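Local coordinates for protein carbohydrate binding family 6 (Clostridium thermocellum, PDB 5A8C) that hydrolyses alpha-L-arabinofuranosidic linkages as a family 43 glycoside hydrolase folded as a five-bladed beta-propeller, probably trimming arabinose side chains from plant polysaccharides, at residues N46-I51 with C73-D78; Y214-N219 with H269-Y274. All coordinates share one frame; numbering follows the deposited sequence.

Contact 1 lies within one blade of the five-bladed propeller and contact 2 between two blades, so together they exemplify hydrogen bonding inside a sheet and side-chain packing between sheets. Contact 1 joins strands 48-56 and 70-76, the two middle strands of a four-stranded antiparallel sheet. Contact 2, later in the chain, sets the outermost strand 212-218 of one sheet against the outermost strand 270-274 of the next. Their centres lie about 16 Å apart, yet they touch: Tyr-274 OH comes within 2.7 Å of Gly-47 O, a probable hydrogen bond. Strand 270-274 thus meets one sheet through Ile-271 and another through Tyr-274, consistent with its place between neighbouring blades of the ring.

Contact 1 of 2, residues N46-I51 with C73-D78; sequences NGRLYI and CISTDD
Four backbone hydrogen bonds tie Leu-49 to Thr-76 and Ile-51 to Ile-74, two for each antiparallel hydrogen-bonded pair. The nearly straight one runs from Ile-51 N to Ile-74 O (2.8 Å, 177° at the hydrogen). Between these pairs sits the non-hydrogen-bonded pair Tyr-50 and Ser-75.

Among the side chains, Arg-48 bends at chi3 (72°) and approaches Ser-75 side-on. NE and NH2 of Arg-48 each donate a hydrogen bond to Ser-75 OG (2.9 Å both); that oxygen sits in the guanidinium plane and is also hydrogen-bonded to His-85 NE2. The backbone of Thr-76 and Asp-77 covers one face of the same guanidinium. Its NH1 donates to a water that donates in turn to Asp-77 OD2, while the direct salt bridge, Arg-48 NH1 to Asp-77 OD2, is long at 4.0 Å.

On the sheet face carrying Tyr-50 and Ser-75, Ser-75 CB makes a CH-pi contact over the Tyr-50 ring, and Cys-73 SG makes a sulfur-aromatic contact at the ring's edge, 3.9 Å from Tyr-50 CD2. On the other face, Ile-51 CB packs on Ile-74 CG1, with Trp-82 touching both residues. Strands 48-56 and 70-76 are the middle pair of a four-stranded antiparallel sheet, the form of a beta-propeller blade.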
loop_
_atom_site.group_PDB
_atom_site.type_symbol
_atom_site.label_atom_id
_atom_site.label_comp_id
_atom_site.label_asym_id
_atom_site.label_seq_id
_atom_site.Cartn_x
_atom_site.Cartn_y
_atom_site.Cartn_z
ATOM N N ASN A 46 0.103 -2.238 19.819
ATOM C CA ASN A 46 -0.136 -1.707 21.168
ATOM C C ASN A 46 -1.354 -0.830 21.266
ATOM O O ASN A 46 -1.337 0.245 21.867
ATOM C CB ASN A 46 1.162 -1.101 21.674
ATOM C CG ASN A 46 2.092 -2.169 22.307
ATOM O OD1 ASN A 46 1.787 -3.374 22.305
ATOM N ND2 ASN A 46 3.263 -1.747 22.730
ATOM N N GLY A 47 -2.430 -1.286 20.639
ATOM C CA GLY A 47 -3.701 -0.644 20.742
ATOM C C GLY A 47 -3.924 0.521 19.802
ATOM O O GLY A 47 -4.999 1.099 19.859
ATOM N N ARG A 48 -2.927 0.867 18.986
ATOM C CA ARG A 48 -3.031 1.976 18.052
ATOM C C ARG A 48 -3.035 1.451 16.629
ATOM O O ARG A 48 -2.394 0.450 16.288
ATOM C CB ARG A 48 -1.839 2.922 18.214
ATOM C CG ARG A 48 -1.784 3.595 19.583
ATOM C CD ARG A 48 -0.683 4.634 19.670
ATOM N NE ARG A 48 -0.989 5.819 18.907
ATOM C CZ ARG A 48 -1.763 6.809 19.349
ATOM N NH1 ARG A 48 -2.352 6.793 20.532
ATOM N NH2 ARG A 48 -1.971 7.817 18.528
ATOM N N LEU A 49 -3.709 2.202 15.765
ATOM C CA LEU A 49 -3.685 2.005 14.315
ATOM C C LEU A 49 -2.711 3.014 13.724
ATOM O O LEU A 49 -2.915 4.232 13.877
ATOM C CB LEU A 49 -5.078 2.203 13.754
ATOM C CG LEU A 49 -5.211 2.046 12.228
ATOM C CD1 LEU A 49 -4.837 0.679 11.752
ATOM C CD2 LEU A 49 -6.613 2.409 11.780
ATOM N N TYR A 50 -1.643 2.510 13.109
ATOM C CA TYR A 50 -0.619 3.316 12.456
ATOM C C TYR A 50 -0.854 3.227 10.963
ATOM O O TYR A 50 -1.002 2.151 10.400
ATOM C CB TYR A 50 0.794 2.798 12.780
ATOM C CG TYR A 50 1.216 2.956 14.208
ATOM C CD1 TYR A 50 0.867 2.027 15.161
ATOM C CD2 TYR A 50 1.979 4.033 14.587
ATOM C CE1 TYR A 50 1.238 2.204 16.489
ATOM C CE2 TYR A 50 2.355 4.252 15.917
ATOM C CZ TYR A 50 1.973 3.314 16.863
ATOM O OH TYR A 50 2.347 3.476 18.193
ATOM N N ILE A 51 -0.790 4.402 10.306
ATOM C CA ILE A 51 -0.900 4.493 8.830
ATOM C C ILE A 51 0.379 5.126 8.302
ATOM O O ILE A 51 0.816 6.174 8.798
ATOM C CB ILE A 51 -2.129 5.325 8.401
ATOM C CG1 ILE A 51 -3.424 4.767 8.986
ATOM C CG2 ILE A 51 -2.206 5.308 6.878
ATOM C CD1 ILE A 51 -4.648 5.621 8.670
ATOM N N CYS A 73 4.037 8.970 8.742
ATOM C CA CYS A 73 3.275 8.058 9.604
ATOM C C CYS A 73 2.376 8.892 10.505
ATOM O O CYS A 73 2.826 9.882 11.129
ATOM C CB CYS A 73 4.221 7.247 10.471
ATOM S SG CYS A 73 3.480 6.155 11.654
ATOM N N ILE A 74 1.109 8.475 10.616
ATOM C CA ILE A 74 0.132 9.029 11.579
ATOM C C ILE A 74 -0.458 7.849 12.344
ATOM O O ILE A 74 -0.455 6.721 11.872
ATOM C CB ILE A 74 -0.932 9.892 10.871
ATOM C CG1 ILE A 74 -1.869 9.073 9.998
ATOM C CG2 ILE A 74 -0.295 11.031 10.115
ATOM C CD1 ILE A 74 -3.006 9.857 9.386
ATOM N N SER A 75 -1.030 8.123 13.519
ATOM C CA SER A 75 -1.662 7.039 14.257
ATOM C C SER A 75 -2.770 7.537 15.120
ATOM O O SER A 75 -2.905 8.721 15.444
ATOM C CB SER A 75 -0.668 6.252 15.132
ATOM O OG SER A 75 -0.310 6.993 16.305
ATOM N N THR A 76 -3.568 6.573 15.594
ATOM C CA THR A 76 -4.681 6.859 16.485
ATOM C C THR A 76 -4.915 5.698 17.428
ATOM O O THR A 76 -4.656 4.562 17.097
ATOM C CB THR A 76 -5.953 7.113 15.675
ATOM O OG1 THR A 76 -6.985 7.651 16.534
ATOM C CG2 THR A 76 -6.485 5.872 14.963
ATOM N N ASP A 77 -5.493 6.016 18.592
ATOM C CA ASP A 77 -6.057 4.981 19.462
ATOM C C ASP A 77 -7.550 5.050 19.582
ATOM O O ASP A 77 -8.114 4.274 20.342
ATOM C CB ASP A 77 -5.431 4.912 20.864
ATOM C CG ASP A 77 -5.821 6.012 21.752
ATOM O OD1 ASP A 77 -6.553 6.902 21.300
ATOM O OD2 ASP A 77 -5.412 5.927 22.948
ATOM N N ASP A 78 -8.187 5.931 18.842
ATOM C CA ASP A 78 -9.611 6.166 19.009
ATOM C C ASP A 78 -10.358 6.464 17.735
ATOM O O ASP A 78 -11.576 6.667 17.772
ATOM C CB ASP A 78 -9.912 7.268 20.074
ATOM C CG ASP A 78 -9.464 8.639 19.680
ATOM O OD1 ASP A 78 -8.887 8.829 18.592
ATOM O OD2 ASP A 78 -9.697 9.566 20.467
HETATM O O HOH W 1 -2.305 4.877 22.749
#

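Contact 2 of 2, residues Y214-N219 with H269-Y274; sequences YMHKYN and HAIVEY
Tyr-214 reaches across to residues 269-271 with its whole side chain and meets them in sequence order. At the root, Tyr-214 CB lies 3.7 Å from His-269 NE2, a nitrogen already hydrogen-bonded to Ser-225 OG. The two aromatic rings are turned obliquely to each other. With CG anti to the backbone N (chi1 -166°), the phenol extends toward the neighbouring strand, and its two sides, CD1/CE1 and CD2/CE2, then meet different residues. On one side CD1 comes near Ala-270 CA, and farther out CE1 packs tightly on Ala-270 CB at 3.4 Å. On the other, Tyr-214 CE2 is 4.0 Å from Ile-271 CB and close to that residue's backbone. Ala-270 CA lies over one face of the ring, offset toward the rim, in a CH-pi contact 4.0 Å from the Tyr-214 centroid. At the tip, Tyr-214 OH donates to Ile-271 O at 2.7 Å, approaching 35° out of the carbonyl plane. The phenol is therefore held at its hydroxyl and packed along its length.

Two residues on, His-216 continues the contact. Ile-271 CG2 sits over one face of its imidazole, 3.7 Å from His-216 CE1, and Ile-271 CD1 also approaches CE1 and ND1. The ring's NE2 is hydrogen-bonded to Tyr-308 OH, and Tyr-223 stacks with the imidazole.

The strands run roughly parallel, 23° apart, but their axes come no nearer than 7.7 Å, too far for backbone pairing. Side chains of Tyr-214, His-216 and Ile-271 bridge the two outermost strands, an interface typical of successive blades in a beta-propeller. Here the side chain of Tyr-214 is about 5 Å from the bound calcium ion.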
loop_
_atom_site.group_PDB
_atom_site.type_symbol
_atom_site.label_atom_id
_atom_site.label_comp_id
_atom_site.label_asym_id
_atom_site.label_seq_id
_atom_site.Cartn_x
_atom_site.Cartn_y
_atom_site.Cartn_z
ATOM N N TYR A 214 -2.068 -6.111 -3.051
ATOM C CA TYR A 214 -2.287 -6.188 -1.606
ATOM C C TYR A 214 -2.859 -7.549 -1.276
ATOM O O TYR A 214 -3.712 -8.070 -2.006
ATOM C CB TYR A 214 -3.240 -5.065 -1.141
ATOM C CG TYR A 214 -3.264 -4.842 0.334
ATOM C CD1 TYR A 214 -2.364 -3.995 0.927
ATOM C CD2 TYR A 214 -4.148 -5.541 1.127
ATOM C CE1 TYR A 214 -2.405 -3.785 2.320
ATOM C CE2 TYR A 214 -4.184 -5.354 2.515
ATOM C CZ TYR A 214 -3.273 -4.501 3.071
ATOM O OH TYR A 214 -3.318 -4.284 4.448
ATOM N N MET A 215 -2.403 -8.143 -0.179
ATOM C CA MET A 215 -2.908 -9.419 0.299
ATOM C C MET A 215 -3.336 -9.330 1.746
ATOM O O MET A 215 -2.585 -8.803 2.578
ATOM C CB MET A 215 -1.814 -10.476 0.138
ATOM C CG MET A 215 -2.143 -11.870 0.681
ATOM S SD MET A 215 -3.662 -12.605 0.074
ATOM C CE MET A 215 -3.369 -12.571 -1.708
ATOM N N HIS A 216 -4.477 -9.930 2.051
ATOM C CA HIS A 216 -4.878 -10.184 3.451
ATOM C C HIS A 216 -5.651 -11.465 3.485
ATOM O O HIS A 216 -6.162 -11.943 2.455
ATOM C CB HIS A 216 -5.619 -9.014 4.094
ATOM C CG HIS A 216 -7.060 -8.935 3.744
ATOM N ND1 HIS A 216 -7.558 -8.370 2.586
ATOM C CD2 HIS A 216 -8.128 -9.362 4.487
ATOM C CE1 HIS A 216 -8.882 -8.471 2.647
ATOM N NE2 HIS A 216 -9.241 -9.075 3.767
ATOM N N LYS A 217 -5.765 -12.052 4.667
ATOM C CA LYS A 217 -6.455 -13.311 4.860
ATOM C C LYS A 217 -7.555 -13.122 5.867
ATOM O O LYS A 217 -7.394 -12.408 6.855
ATOM C CB LYS A 217 -5.467 -14.420 5.310
ATOM C CG LYS A 217 -5.997 -15.843 5.287
ATOM C CD LYS A 217 -4.923 -16.824 5.690
ATOM C CE LYS A 217 -5.349 -18.262 5.495
ATOM N NZ LYS A 217 -4.260 -19.212 5.869
ATOM N N TYR A 218 -8.698 -13.762 5.641
ATOM C CA TYR A 218 -9.803 -13.690 6.581
ATOM C C TYR A 218 -10.654 -14.935 6.445
ATOM O O TYR A 218 -11.049 -15.306 5.330
ATOM C CB TYR A 218 -10.684 -12.453 6.318
ATOM C CG TYR A 218 -11.931 -12.424 7.097
ATOM C CD1 TYR A 218 -11.901 -12.255 8.491
ATOM C CD2 TYR A 218 -13.163 -12.532 6.473
ATOM C CE1 TYR A 218 -13.060 -12.228 9.235
ATOM C CE2 TYR A 218 -14.359 -12.456 7.219
ATOM C CZ TYR A 218 -14.252 -12.301 8.581
ATOM O OH TYR A 218 -15.437 -12.241 9.335
ATOM N N ASN A 219 -10.912 -15.607 7.566
ATOM C CA ASN A 219 -11.773 -16.776 7.615
ATOM C C ASN A 219 -11.459 -17.802 6.554
ATOM O O ASN A 219 -12.354 -18.312 5.876
ATOM C CB ASN A 219 -13.257 -16.363 7.554
ATOM C CG ASN A 219 -14.195 -17.421 8.087
ATOM O OD1 ASN A 219 -13.835 -18.220 8.963
ATOM N ND2 ASN A 219 -15.413 -17.447 7.555
ATOM N N HIS A 269 -4.916 1.661 -1.895
ATOM C CA HIS A 269 -5.547 1.286 -0.632
ATOM C C HIS A 269 -4.742 0.307 0.211
ATOM O O HIS A 269 -3.786 -0.361 -0.257
ATOM C CB HIS A 269 -6.870 0.521 -1.056
ATOM C CG HIS A 269 -6.563 -0.824 -1.613
ATOM N ND1 HIS A 269 -5.707 -1.002 -2.683
ATOM C CD2 HIS A 269 -6.801 -2.058 -1.075
ATOM C CE1 HIS A 269 -5.472 -2.308 -2.785
ATOM N NE2 HIS A 269 -6.166 -2.982 -1.865
ATOM N N ALA A 270 -5.260 0.109 1.421
ATOM C CA ALA A 270 -4.885 -1.034 2.269
ATOM C C ALA A 270 -6.161 -1.437 3.016
ATOM O O ALA A 270 -7.027 -0.629 3.292
ATOM C CB ALA A 270 -3.756 -0.757 3.212
ATOM N N ILE A 271 -6.215 -2.709 3.415
ATOM C CA ILE A 271 -7.319 -3.279 4.216
ATOM C C ILE A 271 -6.772 -3.752 5.553
ATOM O O ILE A 271 -5.773 -4.477 5.560
ATOM C CB ILE A 271 -7.967 -4.457 3.434
ATOM C CG1 ILE A 271 -8.568 -3.959 2.131
ATOM C CG2 ILE A 271 -8.980 -5.159 4.300
ATOM C CD1 ILE A 271 -8.996 -4.994 1.139
ATOM N N VAL A 272 -7.420 -3.346 6.636
ATOM C CA VAL A 272 -6.872 -3.640 7.938
ATOM C C VAL A 272 -8.016 -3.850 8.934
ATOM O O VAL A 272 -9.032 -3.164 8.887
ATOM C CB VAL A 272 -5.906 -2.482 8.417
ATOM C CG1 VAL A 272 -6.651 -1.155 8.615
ATOM C CG2 VAL A 272 -5.135 -2.841 9.662
ATOM N N GLU A 273 -7.797 -4.761 9.874
ATOM C CA GLU A 273 -8.740 -4.999 10.981
ATOM C C GLU A 273 -8.218 -4.264 12.212
ATOM O O GLU A 273 -7.023 -4.317 12.539
ATOM C CB GLU A 273 -8.843 -6.482 11.272
ATOM C CG GLU A 273 -9.977 -6.803 12.228
ATOM C CD GLU A 273 -10.092 -8.253 12.605
ATOM O OE1 GLU A 273 -9.187 -9.058 12.310
ATOM O OE2 GLU A 273 -11.131 -8.569 13.245
ATOM N N TYR A 274 -9.113 -3.551 12.897
ATOM C CA TYR A 274 -8.726 -2.801 14.105
ATOM C C TYR A 274 -9.877 -2.852 15.075
ATOM O O TYR A 274 -11.002 -2.437 14.729
ATOM C CB TYR A 274 -8.357 -1.360 13.744
ATOM C CG TYR A 274 -7.989 -0.466 14.937
ATOM C CD1 TYR A 274 -6.963 -0.846 15.820
ATOM C CD2 TYR A 274 -8.669 0.702 15.197
ATOM C CE1 TYR A 274 -6.572 -0.035 16.860
ATOM C CE2 TYR A 274 -8.261 1.525 16.224
ATOM C CZ TYR A 274 -7.249 1.128 17.087
ATOM O OH TYR A 274 -6.903 1.978 18.121
#